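Contact-dependent inhibitor A (Escherichia coli NC101, PDB 5I4Q) is the C-terminal toxin domain of a contact-dependent growth inhibition protein, probably delivered into neighbouring bacteria to stop their growth and neutralised by its partner immunity protein. Local coordinates at residues Arg66-Gly71 / Gln87-Lys92. Residues are numbered along the deposited sequence; the frame is centred on the assembly and turned at random.
Sequences RYEGAG and QPVKVK
Gly71 and Val89 join by a single backbone hydrogen bond at one end of the four-stranded antiparallel sheet, a surface contact between the two-residue type I' turn Ala70-Gly71 of the β-hairpin 65-69/72-77 and the chain leaving the last strand. Strands 65-69 and 82-88 are not neighbours in this sheet; strand 72-77 runs between them, and Gly71, with its positive phi of 80°, reaches the residue just after the outer strand because it sits in the turn leading into that middle strand. Val89 N donates to Gly71 O at 3.0 Å, coming from above the carbonyl plane, with an N-H...O angle of 156°. The same oxygen takes a CA-H...O contact from Pro88 CA at 3.4 Å. The immunity protein lies against this edge: Pro88 packs on its Tyr66, and Gln87 NE2 hydrogen-bonds to Tyr81 O of that chain. Glu68 and Val89 cross at about a right angle. With CG anti to the backbone N (chi1 -170°) and the chain extended beyond it, Glu68 brings its carboxylate up beside the valine. OE1 faces Arg66 NH1 in a salt bridge modelled so short that its exact length is doubtful, Arg66 NH2 also bridges to Glu73, and Glu68 OE2 lies 3.4 Å from Val89 CG1.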
loop_
_atom_site.group_PDB
_atom_site.type_symbol
_atom_site.label_atom_id
_atom_site.label_comp_id
_atom_site.label_asym_id
_atom_site.label_seq_id
_atom_site.Cartn_x
_atom_site.Cartn_y
_atom_site.Cartn_z
ATOM N N ARG A 66 6.775 35.724 -4.113
ATOM C CA ARG A 66 5.968 34.553 -3.915
ATOM C C ARG A 66 4.585 34.713 -4.544
ATOM O O ARG A 66 3.856 35.616 -4.185
ATOM C CB ARG A 66 5.810 34.307 -2.460
ATOM C CG ARG A 66 5.300 32.928 -2.105
ATOM C CD ARG A 66 4.592 33.029 -0.765
ATOM N NE ARG A 66 4.132 31.727 -0.283
ATOM C CZ ARG A 66 2.857 31.330 -0.205
ATOM N NH1 ARG A 66 1.847 32.123 -0.587
ATOM N NH2 ARG A 66 2.592 30.107 0.247
ATOM N N TYR A 67 4.239 33.770 -5.427
ATOM C CA TYR A 67 2.966 33.687 -6.086
ATOM C C TYR A 67 2.224 32.439 -5.599
ATOM O O TYR A 67 2.810 31.331 -5.488
ATOM C CB TYR A 67 3.170 33.513 -7.585
ATOM C CG TYR A 67 3.613 34.716 -8.356
ATOM C CD1 TYR A 67 4.828 35.353 -8.077
ATOM C CD2 TYR A 67 2.866 35.184 -9.438
ATOM C CE1 TYR A 67 5.258 36.440 -8.837
ATOM C CE2 TYR A 67 3.293 36.264 -10.195
ATOM C CZ TYR A 67 4.487 36.891 -9.883
ATOM O OH TYR A 67 4.898 37.964 -10.618
ATOM N N GLU A 68 0.934 32.585 -5.347
ATOM C CA GLU A 68 0.132 31.472 -4.903
ATOM C C GLU A 68 -1.179 31.388 -5.671
ATOM O O GLU A 68 -1.962 32.320 -5.653
ATOM C CB GLU A 68 -0.170 31.598 -3.426
ATOM C CG GLU A 68 -0.809 30.323 -2.850
ATOM C CD GLU A 68 -0.886 30.318 -1.329
ATOM O OE1 GLU A 68 -0.405 31.303 -0.705
ATOM O OE2 GLU A 68 -1.437 29.347 -0.761
ATOM N N GLY A 69 -1.425 30.258 -6.311
ATOM C CA GLY A 69 -2.615 30.059 -7.080
ATOM C C GLY A 69 -2.578 28.707 -7.742
ATOM O O GLY A 69 -1.549 28.086 -7.788
ATOM N N ALA A 70 -3.726 28.249 -8.199
ATOM C CA ALA A 70 -3.893 26.957 -8.835
ATOM C C ALA A 70 -3.375 25.789 -8.018
ATOM O O ALA A 70 -2.898 24.789 -8.554
ATOM C CB ALA A 70 -3.234 26.975 -10.202
ATOM N N GLY A 71 -3.485 25.896 -6.718
ATOM C CA GLY A 71 -3.011 24.811 -5.865
ATOM C C GLY A 71 -1.499 24.789 -5.624
ATOM O O GLY A 71 -0.995 23.875 -5.049
ATOM N N GLN A 87 5.991 24.301 -5.813
ATOM C CA GLN A 87 5.488 23.086 -5.155
ATOM C C GLN A 87 4.000 23.256 -4.809
ATOM O O GLN A 87 3.504 24.410 -4.786
ATOM C CB GLN A 87 6.280 22.790 -3.892
ATOM C CG GLN A 87 5.953 23.652 -2.699
ATOM C CD GLN A 87 6.559 23.108 -1.384
ATOM O OE1 GLN A 87 6.535 21.899 -1.088
ATOM N NE2 GLN A 87 7.030 23.997 -0.593
ATOM N N PRO A 88 3.290 22.135 -4.530
ATOM C CA PRO A 88 1.874 22.256 -4.101
ATOM C C PRO A 88 1.750 22.975 -2.770
ATOM O O PRO A 88 2.700 22.997 -2.005
ATOM C CB PRO A 88 1.398 20.782 -4.037
ATOM C CG PRO A 88 2.317 20.064 -5.000
ATOM C CD PRO A 88 3.646 20.723 -4.728
ATOM N N VAL A 89 0.642 23.623 -2.499
ATOM C CA VAL A 89 0.515 24.312 -1.204
ATOM C C VAL A 89 0.498 23.311 -0.070
ATOM O O VAL A 89 0.212 22.137 -0.283
ATOM C CB VAL A 89 -0.748 25.186 -1.111
ATOM C CG1 VAL A 89 -0.673 26.324 -2.123
ATOM C CG2 VAL A 89 -2.033 24.363 -1.301
ATOM N N LYS A 90 0.761 23.786 1.135
ATOM C CA LYS A 90 0.698 22.957 2.318
ATOM C C LYS A 90 -0.690 22.341 2.448
ATOM O O LYS A 90 -1.695 23.004 2.265
ATOM C CB LYS A 90 1.072 23.770 3.563
ATOM C CG LYS A 90 1.312 22.913 4.795
ATOM C CD LYS A 90 1.405 23.750 6.050
ATOM C CE LYS A 90 1.600 22.854 7.250
ATOM N NZ LYS A 90 1.790 23.697 8.449
ATOM N N VAL A 91 -0.726 21.042 2.699
ATOM C CA VAL A 91 -1.969 20.349 2.967
ATOM C C VAL A 91 -2.364 20.633 4.417
ATOM O O VAL A 91 -1.520 20.555 5.318
ATOM C CB VAL A 91 -1.801 18.831 2.748
ATOM C CG1 VAL A 91 -3.028 18.077 3.258
ATOM C CG2 VAL A 91 -1.547 18.530 1.270
ATOM N N LYS A 92 -3.629 20.979 4.650
ATOM C CA LYS A 92 -4.131 21.087 6.025
ATOM C C LYS A 92 -4.341 19.673 6.602
ATOM O O LYS A 92 -4.100 19.409 7.779
ATOM C CB LYS A 92 -5.424 21.903 6.082
ATOM C CG LYS A 92 -5.866 22.248 7.504
ATOM C CD LYS A 92 -7.347 22.620 7.588
ATOM C CE LYS A 92 -7.930 22.322 8.965
ATOM N NZ LYS A 92 -7.312 23.139 10.049
ATOM O OXT LYS A 92 -4.737 18.739 5.898
#